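Local coordinates for calmodulin, putative (Toxoplasma gondii, PDB 6TJ6), which is an EF-hand protein of the calmodulin family that can hold calcium and lies here against two other protein chains, at residues G86-A90 against G122-Y126; A11-F15 against L30-C35; L73-K78 against Y126-V130. One frame throughout, in Å; residues are numbered along the deposited sequence.

Contact 1 of 3, residues G86-A90 against G122-Y126; sequences GTVSA and GKIQY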
loop_
_atom_site.group_PDB
_atom_site.type_symbol
_atom_site.label_atom_id
_atom_site.label_comp_id
_atom_site.label_asym_id
_atom_site.label_seq_id
_atom_site.Cartn_x
_atom_site.Cartn_y
_atom_site.Cartn_z
ATOM N N GLY A 86 -15.315 30.971 10.955
ATOM C CA GLY A 86 -14.916 29.592 10.763
ATOM C C GLY A 86 -15.087 29.088 9.350
ATOM O O GLY A 86 -15.239 27.880 9.150
ATOM N N THR A 87 -15.072 29.979 8.358
ATOM C CA THR A 87 -15.306 29.594 6.973
ATOM C C THR A 87 -14.301 30.277 6.055
ATOM O O THR A 87 -13.796 31.361 6.355
ATOM C CB THR A 87 -16.722 29.955 6.502
ATOM O OG1 THR A 87 -16.813 31.369 6.293
ATOM C CG2 THR A 87 -17.776 29.529 7.516
ATOM N N VAL A 88 -14.023 29.628 4.922
ATOM C CA VAL A 88 -13.250 30.227 3.841
ATOM C C VAL A 88 -13.988 29.987 2.530
ATOM O O VAL A 88 -14.732 29.011 2.382
ATOM C CB VAL A 88 -11.805 29.679 3.756
ATOM C CG1 VAL A 88 -11.048 29.941 5.049
ATOM C CG2 VAL A 88 -11.802 28.195 3.406
ATOM N N SER A 89 -13.773 30.890 1.575
ATOM C CA SER A 89 -14.459 30.818 0.292
ATOM C C SER A 89 -13.982 29.613 -0.511
ATOM O O SER A 89 -12.777 29.376 -0.642
ATOM C CB SER A 89 -14.233 32.105 -0.497
ATOM O OG SER A 89 -14.412 31.885 -1.884
ATOM N N ALA A 90 -14.935 28.857 -1.061
ATOM C CA ALA A 90 -14.586 27.644 -1.794
ATOM C C ALA A 90 -13.925 27.966 -3.130
ATOM O O ALA A 90 -12.956 27.305 -3.524
ATOM C CB ALA A 90 -15.832 26.784 -2.004
ATOM N N GLY A 122 -20.838 27.532 -0.800
ATOM C CA GLY A 122 -19.778 28.436 -1.200
ATOM C C GLY A 122 -18.759 28.722 -0.124
ATOM O O GLY A 122 -17.753 29.385 -0.405
ATOM N N LYS A 123 -18.991 28.254 1.096
ATOM C CA LYS A 123 -18.091 28.379 2.228
ATOM C C LYS A 123 -17.519 27.009 2.567
ATOM O O LYS A 123 -17.999 25.973 2.102
ATOM C CB LYS A 123 -18.828 28.978 3.433
ATOM C CG LYS A 123 -18.581 30.461 3.656
ATOM C CD LYS A 123 -18.523 31.248 2.363
ATOM C CE LYS A 123 -17.726 32.526 2.562
ATOM N NZ LYS A 123 -17.638 33.335 1.319
ATOM N N ILE A 124 -16.470 27.015 3.383
ATOM C CA ILE A 124 -15.837 25.792 3.866
ATOM C C ILE A 124 -15.576 25.956 5.353
ATOM O O ILE A 124 -14.858 26.876 5.759
ATOM C CB ILE A 124 -14.526 25.484 3.124
ATOM C CG1 ILE A 124 -14.795 25.184 1.648
ATOM C CG2 ILE A 124 -13.801 24.321 3.791
ATOM C CD1 ILE A 124 -13.553 24.784 0.876
ATOM N N GLN A 125 -16.134 25.055 6.162
ATOM C CA GLN A 125 -15.953 25.136 7.606
ATOM C C GLN A 125 -14.504 24.923 8.038
ATOM O O GLN A 125 -14.191 25.138 9.213
ATOM C CB GLN A 125 -16.862 24.115 8.297
ATOM C CG GLN A 125 -18.341 24.233 7.937
ATOM C CD GLN A 125 -19.018 25.437 8.570
ATOM O OE1 GLN A 125 -18.673 26.583 8.284
ATOM N NE2 GLN A 125 -19.992 25.179 9.435
ATOM N N TYR A 126 -13.627 24.538 7.108
ATOM C CA TYR A 126 -12.223 24.161 7.293
ATOM C C TYR A 126 -11.877 23.464 8.611
ATOM O O TYR A 126 -11.107 22.500 8.595
ATOM C CB TYR A 126 -11.299 25.370 7.059
ATOM C CG TYR A 126 -11.354 26.548 8.014
ATOM C CD1 TYR A 126 -10.717 26.505 9.249
ATOM C CD2 TYR A 126 -11.964 27.738 7.638
ATOM C CE1 TYR A 126 -10.735 27.593 10.103
ATOM C CE2 TYR A 126 -11.983 28.831 8.486
ATOM C CZ TYR A 126 -11.370 28.753 9.718
ATOM O OH TYR A 126 -11.386 29.836 10.568
#

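Contact 2 of 3, residues A11-F15 against L30-C35; sequences AFALF and LAIRSC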
loop_
_atom_site.group_PDB
_atom_site.type_symbol
_atom_site.label_atom_id
_atom_site.label_comp_id
_atom_site.label_asym_id
_atom_site.label_seq_id
_atom_site.Cartn_x
_atom_site.Cartn_y
_atom_site.Cartn_z
ATOM N N ALA A 11 2.165 6.719 4.957
ATOM C CA ALA A 11 2.734 7.752 4.097
ATOM C C ALA A 11 4.074 7.312 3.526
ATOM O O ALA A 11 4.357 7.528 2.337
ATOM C CB ALA A 11 2.883 9.059 4.875
ATOM N N PHE A 12 4.910 6.687 4.359
ATOM C CA PHE A 12 6.164 6.136 3.852
ATOM C C PHE A 12 5.901 5.130 2.738
ATOM O O PHE A 12 6.507 5.203 1.662
ATOM C CB PHE A 12 6.970 5.489 4.980
ATOM C CG PHE A 12 8.381 5.142 4.584
ATOM C CD1 PHE A 12 9.387 6.089 4.674
ATOM C CD2 PHE A 12 8.696 3.878 4.105
ATOM C CE1 PHE A 12 10.685 5.784 4.300
ATOM C CE2 PHE A 12 9.994 3.562 3.729
ATOM C CZ PHE A 12 10.990 4.517 3.827
ATOM N N ALA A 13 4.982 4.189 2.975
ATOM C CA ALA A 13 4.682 3.182 1.957
ATOM C C ALA A 13 4.136 3.809 0.677
ATOM O O ALA A 13 4.406 3.312 -0.423
ATOM C CB ALA A 13 3.695 2.155 2.507
ATOM N N LEU A 14 3.385 4.904 0.799
ATOM C CA LEU A 14 2.731 5.502 -0.360
ATOM C C LEU A 14 3.681 6.349 -1.189
ATOM O O LEU A 14 3.494 6.460 -2.405
ATOM C CB LEU A 14 1.539 6.352 0.081
ATOM C CG LEU A 14 0.330 5.603 0.648
ATOM C CD1 LEU A 14 -0.703 6.575 1.200
ATOM C CD2 LEU A 14 -0.281 4.703 -0.407
ATOM N N PHE A 15 4.691 6.959 -0.570
ATOM C CA PHE A 15 5.598 7.819 -1.318
ATOM C C PHE A 15 6.938 7.165 -1.636
ATOM O O PHE A 15 7.806 7.817 -2.228
ATOM C CB PHE A 15 5.802 9.139 -0.574
ATOM C CG PHE A 15 4.644 10.081 -0.723
ATOM C CD1 PHE A 15 4.558 10.917 -1.822
ATOM C CD2 PHE A 15 3.625 10.106 0.212
ATOM C CE1 PHE A 15 3.486 11.777 -1.976
ATOM C CE2 PHE A 15 2.552 10.964 0.062
ATOM C CZ PHE A 15 2.483 11.801 -1.032
ATOM N N LEU A 30 7.088 15.619 0.103
ATOM C CA LEU A 30 5.694 15.258 -0.131
ATOM C C LEU A 30 5.179 14.348 0.975
ATOM O O LEU A 30 4.155 14.643 1.607
ATOM C CB LEU A 30 5.545 14.601 -1.505
ATOM C CG LEU A 30 5.165 15.547 -2.650
ATOM C CD1 LEU A 30 5.901 16.881 -2.558
ATOM C CD2 LEU A 30 5.433 14.886 -3.992
ATOM N N ALA A 31 5.912 13.267 1.263
ATOM C CA ALA A 31 5.514 12.382 2.353
ATOM C C ALA A 31 5.242 13.185 3.615
ATOM O O ALA A 31 4.155 13.093 4.203
ATOM C CB ALA A 31 6.595 11.328 2.603
ATOM N N ILE A 32 6.189 14.046 3.994
ATOM C CA ILE A 32 6.009 14.853 5.194
ATOM C C ILE A 32 4.738 15.681 5.076
ATOM O O ILE A 32 3.850 15.617 5.939
ATOM C CB ILE A 32 7.248 15.732 5.439
ATOM C CG1 ILE A 32 8.471 14.847 5.684
ATOM C CG2 ILE A 32 7.020 16.662 6.616
ATOM C CD1 ILE A 32 9.787 15.601 5.737
ATOM N N ARG A 33 4.597 16.415 3.968
ATOM C CA ARG A 33 3.425 17.266 3.820
ATOM C C ARG A 33 2.147 16.448 3.767
ATOM O O ARG A 33 1.084 16.937 4.170
ATOM C CB ARG A 33 3.556 18.140 2.569
ATOM C CG ARG A 33 4.681 19.157 2.648
ATOM C CD ARG A 33 4.503 20.281 1.635
ATOM N NE ARG A 33 5.483 21.346 1.832
ATOM C CZ ARG A 33 6.354 21.746 0.911
ATOM N NH1 ARG A 33 6.365 21.184 -0.291
ATOM N NH2 ARG A 33 7.211 22.718 1.193
ATOM N N SER A 34 2.228 15.193 3.315
ATOM C CA SER A 34 1.021 14.382 3.242
ATOM C C SER A 34 0.448 14.084 4.621
ATOM O O SER A 34 -0.743 13.774 4.728
ATOM C CB SER A 34 1.296 13.074 2.496
ATOM O OG SER A 34 1.990 12.146 3.312
ATOM N N CYS A 35 1.258 14.188 5.673
ATOM C CA CYS A 35 0.769 13.989 7.030
ATOM C C CYS A 35 0.328 15.291 7.687
ATOM O O CYS A 35 0.075 15.307 8.897
ATOM C CB CYS A 35 1.841 13.303 7.877
ATOM S SG CYS A 35 2.335 11.679 7.244
#

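Contact 3 of 3, residues L73-K78 against Y126-V130; sequences LIKSFK and YANFV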
loop_
_atom_site.group_PDB
_atom_site.type_symbol
_atom_site.label_atom_id
_atom_site.label_comp_id
_atom_site.label_asym_id
_atom_site.label_seq_id
_atom_site.Cartn_x
_atom_site.Cartn_y
_atom_site.Cartn_z
ATOM N N LEU A 73 -3.011 23.488 10.684
ATOM C CA LEU A 73 -3.807 23.592 9.463
ATOM C C LEU A 73 -4.994 24.528 9.656
ATOM O O LEU A 73 -5.295 25.360 8.788
ATOM C CB LEU A 73 -4.282 22.205 9.026
ATOM C CG LEU A 73 -3.421 21.434 8.022
ATOM C CD1 LEU A 73 -3.451 22.097 6.658
ATOM C CD2 LEU A 73 -1.997 21.316 8.515
ATOM N N ILE A 74 -5.696 24.396 10.785
ATOM C CA ILE A 74 -6.789 25.318 11.079
ATOM C C ILE A 74 -6.258 26.742 11.204
ATOM O O ILE A 74 -6.909 27.707 10.781
ATOM C CB ILE A 74 -7.542 24.862 12.344
ATOM C CG1 ILE A 74 -8.253 23.531 12.083
ATOM C CG2 ILE A 74 -8.545 25.912 12.791
ATOM C CD1 ILE A 74 -9.000 22.988 13.285
ATOM N N LYS A 75 -5.041 26.889 11.738
ATOM C CA LYS A 75 -4.415 28.200 11.862
ATOM C C LYS A 75 -4.085 28.790 10.498
ATOM O O LYS A 75 -4.232 29.999 10.286
ATOM C CB LYS A 75 -3.152 28.075 12.718
ATOM C CG LYS A 75 -2.568 29.386 13.206
ATOM C CD LYS A 75 -1.648 29.146 14.397
ATOM C CE LYS A 75 -0.179 29.210 14.008
ATOM N NZ LYS A 75 0.294 30.619 13.897
ATOM N N SER A 76 -3.630 27.952 9.563
ATOM C CA SER A 76 -3.365 28.425 8.209
ATOM C C SER A 76 -4.653 28.826 7.501
ATOM O O SER A 76 -4.687 29.831 6.783
ATOM C CB SER A 76 -2.627 27.351 7.408
ATOM O OG SER A 76 -1.391 27.017 8.012
ATOM N N PHE A 77 -5.722 28.045 7.684
ATOM C CA PHE A 77 -7.002 28.392 7.071
ATOM C C PHE A 77 -7.558 29.692 7.639
ATOM O O PHE A 77 -8.141 30.499 6.904
ATOM C CB PHE A 77 -8.010 27.260 7.267
ATOM C CG PHE A 77 -8.004 26.238 6.169
ATOM C CD1 PHE A 77 -8.502 26.543 4.913
ATOM C CD2 PHE A 77 -7.520 24.962 6.401
ATOM C CE1 PHE A 77 -8.503 25.600 3.903
ATOM C CE2 PHE A 77 -7.518 24.014 5.397
ATOM C CZ PHE A 77 -8.011 24.332 4.146
ATOM N N LYS A 78 -7.389 29.915 8.946
ATOM C CA LYS A 78 -7.985 31.085 9.583
ATOM C C LYS A 78 -7.395 32.394 9.071
ATOM O O LYS A 78 -8.030 33.444 9.214
ATOM C CB LYS A 78 -7.820 31.002 11.103
ATOM C CG LYS A 78 -8.750 31.937 11.863
ATOM C CD LYS A 78 -8.256 32.216 13.270
ATOM C CE LYS A 78 -9.129 33.255 13.962
ATOM N NZ LYS A 78 -8.481 34.596 14.034
ATOM N N TYR A 126 -13.627 24.538 7.108
ATOM C CA TYR A 126 -12.223 24.161 7.293
ATOM C C TYR A 126 -11.877 23.464 8.611
ATOM O O TYR A 126 -11.107 22.500 8.595
ATOM C CB TYR A 126 -11.299 25.370 7.059
ATOM C CG TYR A 126 -11.354 26.548 8.014
ATOM C CD1 TYR A 126 -10.717 26.505 9.249
ATOM C CD2 TYR A 126 -11.964 27.738 7.638
ATOM C CE1 TYR A 126 -10.735 27.593 10.103
ATOM C CE2 TYR A 126 -11.983 28.831 8.486
ATOM C CZ TYR A 126 -11.370 28.753 9.718
ATOM O OH TYR A 126 -11.386 29.836 10.568
ATOM N N ALA A 127 -12.409 23.913 9.749
ATOM C CA ALA A 127 -12.204 23.163 10.985
ATOM C C ALA A 127 -12.795 21.763 10.865
ATOM O O ALA A 127 -12.093 20.755 11.021
ATOM C CB ALA A 127 -12.815 23.911 12.171
ATOM N N ASN A 128 -14.096 21.687 10.568
ATOM C CA ASN A 128 -14.731 20.404 10.282
ATOM C C ASN A 128 -14.023 19.687 9.139
ATOM O O ASN A 128 -13.864 18.460 9.166
ATOM C CB ASN A 128 -16.207 20.625 9.948
ATOM C CG ASN A 128 -17.020 19.347 10.001
ATOM O OD1 ASN A 128 -16.683 18.410 10.724
ATOM N ND2 ASN A 128 -18.105 19.306 9.235
ATOM N N PHE A 129 -13.569 20.441 8.139
ATOM C CA PHE A 129 -12.907 19.844 6.983
ATOM C C PHE A 129 -11.552 19.255 7.364
ATOM O O PHE A 129 -11.248 18.104 7.028
ATOM C CB PHE A 129 -12.774 20.897 5.881
ATOM C CG PHE A 129 -11.822 20.527 4.785
ATOM C CD1 PHE A 129 -12.097 19.471 3.930
ATOM C CD2 PHE A 129 -10.664 21.261 4.588
ATOM C CE1 PHE A 129 -11.219 19.142 2.910
ATOM C CE2 PHE A 129 -9.785 20.938 3.573
ATOM C CZ PHE A 129 -10.062 19.877 2.732
ATOM N N VAL A 130 -10.728 20.020 8.086
ATOM C CA VAL A 130 -9.426 19.507 8.508
ATOM C C VAL A 130 -9.598 18.298 9.422
ATOM O O VAL A 130 -8.850 17.316 9.322
ATOM C CB VAL A 130 -8.598 20.622 9.177
ATOM C CG1 VAL A 130 -7.404 20.037 9.913
ATOM C CG2 VAL A 130 -8.127 21.623 8.132
#

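Contact 1 of 3, residues G86-A90 against G122-Y126
Ala-90 N donates an almost straight hydrogen bond to Gly-122 O (2.9 Å, 166° at the hydrogen), reaching the oxygen from well above its carbonyl plane. The second firm link is Val-88 N to Ile-124 O, 3.0 Å long and more bent at 146°. The return bond from Ile-124 N to Val-88 O is weak because it bends sharply. Thr-87 CA also lies 3.0 Å from Ile-124 O, a C-H...O contact beside the true hydrogen bond. One close approach is not a bond at all: Gly-86 O and Gln-125 O, both acceptors, stand 2.9 Å apart, although Gly-86 O also receives the C-H of Gln-125 CA.

Packing spreads from this short backbone link. Val-88 divides its methyls: CG2 meets Ile-124 CB, while CG1 reaches Tyr-126 CD2 at 3.5 Å, the two side chains crossing at about a right angle. Gly-86 O sits over one face of the tyrosine ring, whose OH is hydrogen-bonded to Asp-81. Ile-124 also reaches the CB of Ala-90 with CG1. Among the more polar side chains, Lys-123 bends at CB-CG (chi2 39°) and lays CG tightly against Thr-87, 3.3 Å from OG1; that hydroxyl is hydrogen-bonded to Asp-85.

The chemistry is that of the short antiparallel strand pairing which joins two EF-hand loops. Few backbone bonds link the strands, one of them weak, and the side-chain packing of Val-88, Ile-124 and Tyr-126 adds an apolar layer to them.

Contact 2 of 3, residues A11-F15 against L30-C35
Phe-15 turns one face of its ring to the backbone of the partner helix and lies over the peptide link from Leu-30 to Ala-31. The CA of Ala-31 stands 4.0 Å from the ring centroid and 26° off the normal, a CH-pi contact, and the Leu-30 carbonyl carbon and Ala-31 N lie over the centre of the same face. With CG opposite its own carbonyl carbon (chi1 -77°), Phe-15 sends the ring across the gap between the helices, and its CB rests 3.9 Å from Ala-31 CB.

Two further side chains meet the ring atoms. Leu-30 crosses it at about a right angle, bringing CB to within 3.5 Å of Phe-15 CE1. From farther along the helix Ser-34 approaches obliquely, its CB 3.5 Å from Phe-15 CE2. The serine hydroxyl turns back to its own helix, toward a lone pair of Ala-31 O in the carbonyl plane, but at 2.5 Å from Ser-34 OG to Ala-31 O the bond is suspiciously short and its strength doubtful.

One turn before Phe-15, Ala-11 points its methyl at the same helix. Its CB is 3.6 Å from Ser-34 OG and equally far from Cys-35 SG. The axes of the segments 11-15 and 30-34 come within 9.3 Å, at 139° between their directions. Ile-23 touches both Phe-15 and Ala-31, and the ring of a polar side chain from another protein chain meets the Phe-15 ring edge-to-face.

These two segments of the entering and exiting helices meet through apolar and CH-pi contacts, with none of their polar groups bonded across. Close by is Asp-16 of the intervening loop, which binds calcium in another structure of this protein, though none is bound to this chain here.

Contact 3 of 3, residues L73-K78 against Y126-V130
Phe-77 and Tyr-126 make up the dense part of this contact, sliding past each other in opposite directions. Their rings are nearly parallel, 8° apart, yet so displaced (centroids 5.5 Å apart) that they barely overlap; each instead covers the other's CB. Phe-77 CB sits 3.7 Å from the tyrosine centroid and Tyr-126 CB 3.8 Å from the phenylalanine centroid, a reciprocal pair of CH-pi contacts. Tyr-126 carries CG between its backbone N and carbonyl carbon (chi1 66°), which lays its ring alongside helix 69-78. Val-130 CG2 meets Phe-77 CE2 at 3.7 Å, and Phe-77 CZ the edge of the Phe-129 ring.

Ile-74 is well packed too, at slightly longer range: CG2 meets the tyrosine ring edge 3.9 Å from CE1, CD1 lies over Ala-127, and CG1 joins Leu-73 CB against Val-130. The solvent side is exposed Lys-78, whose CG lies 3.6 Å from Tyr-126 OH, a hydroxyl hydrogen-bonded to Asp-81, while its amine leads away.

An apolar side chain of another protein chain touches Phe-77, and an aromatic one Phe-129. Here the entering helix of one EF-hand meets the exiting helix of the next, as in the paired EF-hand lobe of calmodulin relatives.

How the contacts relate
Contacts 1 and 3 belong to one lobe and are continuous: their centres are 9 Å apart, they share Tyr-126, and Val-88 CG1 touches Phe-77 O at 3.5 Å. Strand pairing in contact 1 thus passes directly into the helix packing of contact 3, because each strand is joined in sequence to one of those helices. Contact 2 lies on the far side of the chain's centre, about 26 Å from contact 1 and 20 Å from contact 3 between centres, although nearest atoms of contacts 2 and 3 come within about 6 Å. It alone borders the known calcium site of its EF-hand, which holds no calcium in this chain, the Phe-15 and Asp-16 side chains being about 6 Å apart.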